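Local coordinates for fibronectin type III domain-containing protein (Simiduia agarivorans, PDB 6P2K) that probably cleaves the beta-1,4-glucan backbone of plant polysaccharides such as xyloglucan, as a family 74 glycoside hydrolase with a beta-propeller fold, at residues K662-P666 and A667-A671; Q254-G257 and G258-G261; E598-N601 and D602-T606. All coordinates share one frame; numbering follows the deposited sequence.

Overall arrangement
The three contacts illustrate how a beta-propeller enzyme manages its chain at strand ends. Interaction 1 caps the helix that follows an outermost strand of its sheet, 661-664, interaction 2 turns the chain between strand 253-254 and strand 265-270 of the next sheet, and interaction 3 closes the hairpin between strands 593-599 and 605-615. They come in the order 2, 3, 1 along the chain without touching. The centres of interactions 1 and 3 are 38 Å apart; interaction 2 lies across the chain's centre from both, its centre 60 Å from that of interaction 1 and 68 Å from that of interaction 3. Nearest to a metal is interaction 3, the Trp605 side chain about 13 Å from a zinc ion.

Interaction 1: K662-P666 and A667-A671; sequences KIFTP and ADAMA
Thr665 and Asp668 grip each other in a capping box, here starting helix 666-672 just after strand 661-664. The backbone N of Thr665 donates to Asp668 OD2 at 3.0 Å, reaching the carboxylate from above its plane. In return Asp668 N gives a weak but fairly straight bond of 3.3 Å to Thr665 OG1, the N-cap oxygen. The aspartate can answer because its CG lies beside its own backbone N (chi1 -56°), which swings the carboxylate back past the helix start. Behind the box the helical bonds take over: Ala669 N donates to Thr665 O at 3.0 Å, in the carbonyl plane, and Met670 N to Pro666 O.

Packing completes the cap. The Phe664 ring and the Asp668 side chain run past each other in opposite directions, ring and carboxylate planes 38° apart, with CE1 of Phe664 3.4 Å from Asp668 CB. Around them, Ile663 and Phe664 pair with Ile650 in a classic beta bulge, and Phe664 stacks on Trp731, tying the cap to the neighbouring sheet. At the far side of the ring, Phe664 CE2 rests 3.8 Å from the methyl CB of Ala669.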
loop_
_atom_site.group_PDB
_atom_site.type_symbol
_atom_site.label_atom_id
_atom_site.label_comp_id
_atom_site.label_asym_id
_atom_site.label_seq_id
_atom_site.Cartn_x
_atom_site.Cartn_y
_atom_site.Cartn_z
ATOM N N LYS B 662 -12.783 -22.012 54.623
ATOM C CA LYS B 662 -13.980 -21.207 54.409
ATOM C C LYS B 662 -13.718 -19.765 54.828
ATOM O O LYS B 662 -13.236 -19.516 55.937
ATOM C CB LYS B 662 -15.144 -21.778 55.221
ATOM C CG LYS B 662 -16.265 -22.406 54.415
ATOM C CD LYS B 662 -17.466 -22.732 55.292
ATOM C CE LYS B 662 -17.494 -24.204 55.670
ATOM N NZ LYS B 662 -18.880 -24.694 55.906
ATOM N N ILE B 663 -14.037 -18.807 53.955
ATOM C CA ILE B 663 -13.823 -17.404 54.309
ATOM C C ILE B 663 -15.063 -16.548 54.066
ATOM O O ILE B 663 -15.099 -15.381 54.471
ATOM C CB ILE B 663 -12.611 -16.809 53.567
ATOM C CG1 ILE B 663 -12.848 -16.789 52.058
ATOM C CG2 ILE B 663 -11.335 -17.564 53.925
ATOM C CD1 ILE B 663 -11.887 -15.884 51.306
ATOM N N PHE B 664 -16.085 -17.097 53.408
ATOM C CA PHE B 664 -17.344 -16.368 53.285
ATOM C C PHE B 664 -18.489 -17.345 53.073
ATOM O O PHE B 664 -18.418 -18.207 52.192
ATOM C CB PHE B 664 -17.305 -15.347 52.142
ATOM C CG PHE B 664 -18.228 -14.178 52.355
ATOM C CD1 PHE B 664 -18.100 -13.377 53.479
ATOM C CD2 PHE B 664 -19.228 -13.890 51.443
ATOM C CE1 PHE B 664 -18.947 -12.301 53.685
ATOM C CE2 PHE B 664 -20.078 -12.816 51.642
ATOM C CZ PHE B 664 -19.935 -12.020 52.767
ATOM N N THR B 665 -19.539 -17.194 53.870
ATOM C CA THR B 665 -20.717 -18.048 53.858
ATOM C C THR B 665 -21.967 -17.190 53.775
ATOM O O THR B 665 -21.911 -15.969 53.961
ATOM C CB THR B 665 -20.762 -18.914 55.127
ATOM O OG1 THR B 665 -20.951 -18.068 56.268
ATOM C CG2 THR B 665 -19.472 -19.700 55.290
ATOM N N PRO B 666 -23.123 -17.795 53.481
ATOM C CA PRO B 666 -24.381 -17.032 53.560
ATOM C C PRO B 666 -24.610 -16.363 54.905
ATOM O O PRO B 666 -25.192 -15.272 54.950
ATOM C CB PRO B 666 -25.447 -18.098 53.271
ATOM C CG PRO B 666 -24.753 -19.075 52.392
ATOM C CD PRO B 666 -23.321 -19.117 52.858
ATOM N N ALA B 667 -24.176 -16.983 56.006
ATOM C CA ALA B 667 -24.322 -16.348 57.312
ATOM C C ALA B 667 -23.496 -15.070 57.397
ATOM O O ALA B 667 -23.959 -14.056 57.936
ATOM C CB ALA B 667 -23.922 -17.321 58.420
ATOM N N ASP B 668 -22.266 -15.100 56.876
ATOM C CA ASP B 668 -21.445 -13.893 56.850
ATOM C C ASP B 668 -22.097 -12.801 56.011
ATOM O O ASP B 668 -22.052 -11.620 56.373
ATOM C CB ASP B 668 -20.052 -14.206 56.307
ATOM C CG ASP B 668 -19.345 -15.293 57.085
ATOM O OD1 ASP B 668 -19.516 -15.350 58.320
ATOM O OD2 ASP B 668 -18.610 -16.085 56.457
ATOM N N ALA B 669 -22.701 -13.180 54.882
ATOM C CA ALA B 669 -23.344 -12.195 54.020
ATOM C C ALA B 669 -24.540 -11.549 54.712
ATOM O O ALA B 669 -24.739 -10.332 54.614
ATOM C CB ALA B 669 -23.769 -12.850 52.706
ATOM N N MET B 670 -25.342 -12.345 55.422
ATOM C CA MET B 670 -26.514 -11.792 56.094
ATOM C C MET B 670 -26.125 -10.916 57.276
ATOM O O MET B 670 -26.879 -10.008 57.642
ATOM C CB MET B 670 -27.440 -12.919 56.542
ATOM C CG MET B 670 -28.105 -13.650 55.385
ATOM S SD MET B 670 -29.300 -14.881 55.927
ATOM C CE MET B 670 -30.378 -13.881 56.948
ATOM N N ALA B 671 -24.962 -11.167 57.882
ATOM C CA ALA B 671 -24.489 -10.305 58.959
ATOM C C ALA B 671 -23.954 -8.982 58.421
ATOM O O ALA B 671 -24.207 -7.924 59.008
ATOM C CB ALA B 671 -23.413 -11.022 59.774
#

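Interaction 2: Q254-G257 and G258-G261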
loop_
_atom_site.group_PDB
_atom_site.type_symbol
_atom_site.label_atom_id
_atom_site.label_comp_id
_atom_site.label_asym_id
_atom_site.label_seq_id
_atom_site.Cartn_x
_atom_site.Cartn_y
_atom_site.Cartn_z
ATOM N N GLN B 254 -63.430 -11.411 8.605
ATOM C CA GLN B 254 -61.977 -11.435 8.544
ATOM C C GLN B 254 -61.487 -10.243 7.733
ATOM O O GLN B 254 -62.029 -9.941 6.665
ATOM C CB GLN B 254 -61.486 -12.741 7.929
ATOM C CG GLN B 254 -59.977 -12.864 7.890
ATOM C CD GLN B 254 -59.512 -14.180 7.310
ATOM O OE1 GLN B 254 -58.376 -14.300 6.854
ATOM N NE2 GLN B 254 -60.388 -15.178 7.327
ATOM N N VAL B 255 -60.468 -9.553 8.245
ATOM C CA VAL B 255 -59.980 -8.334 7.611
ATOM C C VAL B 255 -58.466 -8.407 7.454
ATOM O O VAL B 255 -57.745 -7.475 7.830
ATOM C CB VAL B 255 -60.402 -7.092 8.418
ATOM C CG1 VAL B 255 -61.851 -6.742 8.124
ATOM C CG2 VAL B 255 -60.210 -7.335 9.908
ATOM N N THR B 256 -57.975 -9.508 6.889
ATOM C CA THR B 256 -56.544 -9.704 6.701
ATOM C C THR B 256 -56.058 -9.308 5.314
ATOM O O THR B 256 -54.842 -9.250 5.100
ATOM C CB THR B 256 -56.162 -11.166 6.963
ATOM O OG1 THR B 256 -56.950 -12.023 6.127
ATOM C CG2 THR B 256 -56.397 -11.525 8.423
ATOM N N GLY B 257 -56.965 -9.041 4.376
ATOM C CA GLY B 257 -56.583 -8.648 3.032
ATOM C C GLY B 257 -55.639 -7.465 3.008
ATOM O O GLY B 257 -55.998 -6.365 3.438
ATOM N N GLY B 258 -54.422 -7.682 2.515
ATOM C CA GLY B 258 -53.387 -6.673 2.540
ATOM C C GLY B 258 -52.331 -6.888 3.600
ATOM O O GLY B 258 -51.301 -6.202 3.575
ATOM N N LEU B 259 -52.556 -7.809 4.530
ATOM C CA LEU B 259 -51.555 -8.169 5.520
ATOM C C LEU B 259 -50.722 -9.340 5.018
ATOM O O LEU B 259 -51.207 -10.200 4.275
ATOM C CB LEU B 259 -52.212 -8.542 6.850
ATOM C CG LEU B 259 -53.008 -7.460 7.579
ATOM C CD1 LEU B 259 -53.850 -8.080 8.686
ATOM C CD2 LEU B 259 -52.074 -6.402 8.144
ATOM N N GLU B 260 -49.456 -9.364 5.426
ATOM C CA GLU B 260 -48.616 -10.524 5.166
ATOM C C GLU B 260 -49.254 -11.770 5.765
ATOM O O GLU B 260 -49.794 -11.740 6.873
ATOM C CB GLU B 260 -47.223 -10.320 5.756
ATOM C CG GLU B 260 -46.242 -9.604 4.848
ATOM C CD GLU B 260 -44.885 -9.442 5.501
ATOM O OE1 GLU B 260 -44.133 -8.523 5.113
ATOM O OE2 GLU B 260 -44.571 -10.236 6.409
ATOM N N GLY B 261 -49.199 -12.869 5.019
ATOM C CA GLY B 261 -49.750 -14.112 5.511
ATOM C C GLY B 261 -48.884 -14.736 6.588
ATOM O O GLY B 261 -47.681 -14.485 6.690
#
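Leu259 folds back over Thr256, its side chain lying against the backbone at the start of the turn. CB begins the contact 3.2 Å from Thr256 O, the same carbonyl oxygen that accepts the backbone N of Leu259 at 2.8 Å in a bond with an N-H...O angle of 162°. One carbon further, CG is 3.6 Å from that oxygen; it lies anti to the leucine's own carbonyl carbon (chi1 -63°), and this choice carries the branch back over the preceding residues. At the tip, CD1 settles 3.7 Å from Thr256 CA and 4.0 Å from Val255 O. The apolar branch thus lies alongside the backbone, and the rest of its surroundings come from further away in the chain, where Val242, Tyr293 and Trp310 pack against it.

On the other arm, Thr256 OG1 donates to Gln254 OE1 at 2.8 Å, so that the threonine hydroxyl is turned toward the strand just left. Between the arms, Gly258 adopts a positive phi of 104°, at which a side chain would run into the carbonyl oxygen of Gly257. Such a glycine at the third position marks the type II beta turn, here spanning Thr256 to Leu259 in the link between the outer strand of one propeller sheet and the first strand of the next.

Interaction 3: E598-N601 and D602-T606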
loop_
_atom_site.group_PDB
_atom_site.type_symbol
_atom_site.label_atom_id
_atom_site.label_comp_id
_atom_site.label_asym_id
_atom_site.label_seq_id
_atom_site.Cartn_x
_atom_site.Cartn_y
_atom_site.Cartn_z
ATOM N N GLU B 598 -0.637 -29.671 35.505
ATOM C CA GLU B 598 0.779 -29.353 35.620
ATOM C C GLU B 598 1.520 -29.945 34.432
ATOM O O GLU B 598 1.469 -31.160 34.210
ATOM C CB GLU B 598 1.359 -29.885 36.933
ATOM C CG GLU B 598 2.809 -29.505 37.163
ATOM C CD GLU B 598 3.370 -30.111 38.435
ATOM O OE1 GLU B 598 4.016 -31.179 38.357
ATOM O OE2 GLU B 598 3.156 -29.520 39.514
ATOM N N GLN B 599 2.207 -29.092 33.678
ATOM C CA GLN B 599 3.015 -29.547 32.557
ATOM C C GLN B 599 4.331 -30.123 33.063
ATOM O O GLN B 599 4.975 -29.549 33.945
ATOM C CB GLN B 599 3.280 -28.393 31.590
ATOM C CG GLN B 599 3.996 -28.795 30.318
ATOM C CD GLN B 599 4.039 -27.668 29.302
ATOM O OE1 GLN B 599 4.190 -26.500 29.660
ATOM N NE2 GLN B 599 3.900 -28.014 28.027
ATOM N N GLN B 600 4.725 -31.263 32.503
ATOM C CA GLN B 600 5.921 -31.972 32.927
ATOM C C GLN B 600 7.108 -31.593 32.041
ATOM O O GLN B 600 7.020 -30.716 31.175
ATOM C CB GLN B 600 5.677 -33.483 32.906
ATOM C CG GLN B 600 4.442 -33.931 33.666
ATOM C CD GLN B 600 4.468 -33.513 35.122
ATOM O OE1 GLN B 600 3.462 -33.055 35.664
ATOM N NE2 GLN B 600 5.622 -33.668 35.765
ATOM N N ASN B 601 8.239 -32.269 32.260
ATOM C CA ASN B 601 9.435 -32.015 31.461
ATOM C C ASN B 601 9.217 -32.404 30.006
ATOM O O ASN B 601 9.512 -31.623 29.092
ATOM C CB ASN B 601 10.620 -32.781 32.049
ATOM C CG ASN B 601 11.163 -32.138 33.308
ATOM O OD1 ASN B 601 11.318 -30.917 33.375
ATOM N ND2 ASN B 601 11.455 -32.955 34.315
ATOM N N ASP B 602 8.690 -33.609 29.771
ATOM C CA ASP B 602 8.470 -34.106 28.419
ATOM C C ASP B 602 7.457 -33.282 27.634
ATOM O O ASP B 602 7.272 -33.538 26.439
ATOM C CB ASP B 602 8.011 -35.564 28.472
ATOM C CG ASP B 602 6.820 -35.770 29.394
ATOM O OD1 ASP B 602 6.292 -34.770 29.929
ATOM O OD2 ASP B 602 6.414 -36.936 29.588
ATOM N N GLY B 603 6.797 -32.312 28.264
ATOM C CA GLY B 603 5.759 -31.547 27.615
ATOM C C GLY B 603 4.355 -32.061 27.844
ATOM O O GLY B 603 3.394 -31.361 27.500
ATOM N N SER B 604 4.203 -33.255 28.409
ATOM C CA SER B 604 2.883 -33.770 28.732
ATOM C C SER B 604 2.344 -33.090 29.987
ATOM O O SER B 604 3.081 -32.465 30.754
ATOM C CB SER B 604 2.922 -35.287 28.928
ATOM O OG SER B 604 3.672 -35.637 30.080
ATOM N N TRP B 605 1.035 -33.216 30.185
ATOM C CA TRP B 605 0.338 -32.606 31.309
ATOM C C TRP B 605 -0.309 -33.684 32.164
ATOM O O TRP B 605 -0.800 -34.690 31.643
ATOM C CB TRP B 605 -0.742 -31.631 30.827
ATOM C CG TRP B 605 -0.225 -30.402 30.139
ATOM C CD1 TRP B 605 0.322 -30.327 28.889
ATOM C CD2 TRP B 605 -0.226 -29.065 30.655
ATOM N NE1 TRP B 605 0.669 -29.030 28.600
ATOM C CE2 TRP B 605 0.339 -28.235 29.666
ATOM C CE3 TRP B 605 -0.650 -28.491 31.857
ATOM C CZ2 TRP B 605 0.491 -26.860 29.843
ATOM C CZ3 TRP B 605 -0.495 -27.123 32.033
ATOM C CH2 TRP B 605 0.072 -26.326 31.031
ATOM N N THR B 606 -0.314 -33.471 33.478
ATOM C CA THR B 606 -1.080 -34.296 34.403
ATOM C C THR B 606 -2.082 -33.406 35.124
ATOM O O THR B 606 -1.709 -32.365 35.675
ATOM C CB THR B 606 -0.175 -35.014 35.413
ATOM O OG1 THR B 606 0.594 -34.055 36.151
ATOM C CG2 THR B 606 0.766 -35.975 34.701
#
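Gln599 lies across the indole of Trp605, the two side chains crossing at a slant on one face of a hairpin. Its CB sits over the six-membered ring, 3.5 Å from the centroid and only 11° off the normal, a CH-pi contact made from squarely above. With CG anti to the backbone N (chi1 -174°) the chain then extends along the ring past the CE2 corner, the amide tilted 28° against the ring plane. Beyond it, NE2 gives a weak but straight bond of 3.4 Å to Gly603 O. Replacing Trp605 by an alanine would probably strip the aliphatic part of Gln599 of its flat platform and free the amide to turn away from Gly603.

The pair is brought together by the backbone. Gln599 and Trp605 form a non-hydrogen-bonded antiparallel pair, while Glu598 and Thr606, with side chains on the opposite face, exchange two backbone bonds, Thr606 N reaching Glu598 O at 3.0 Å. Nearer the tip, Gln600 N meets Ser604 O almost head-on at 2.7 Å.

Within the loop, Asp602 OD1 takes both Ser604 OG, at 2.8 Å, and Ser604 N, at 3.0 Å, from the same face of its carboxylate. The second bond closes an Asx turn, set in a tight beta hairpin whose chain reversal ends on Gly603 with positive phi, as in a type I turn with a G1 bulge.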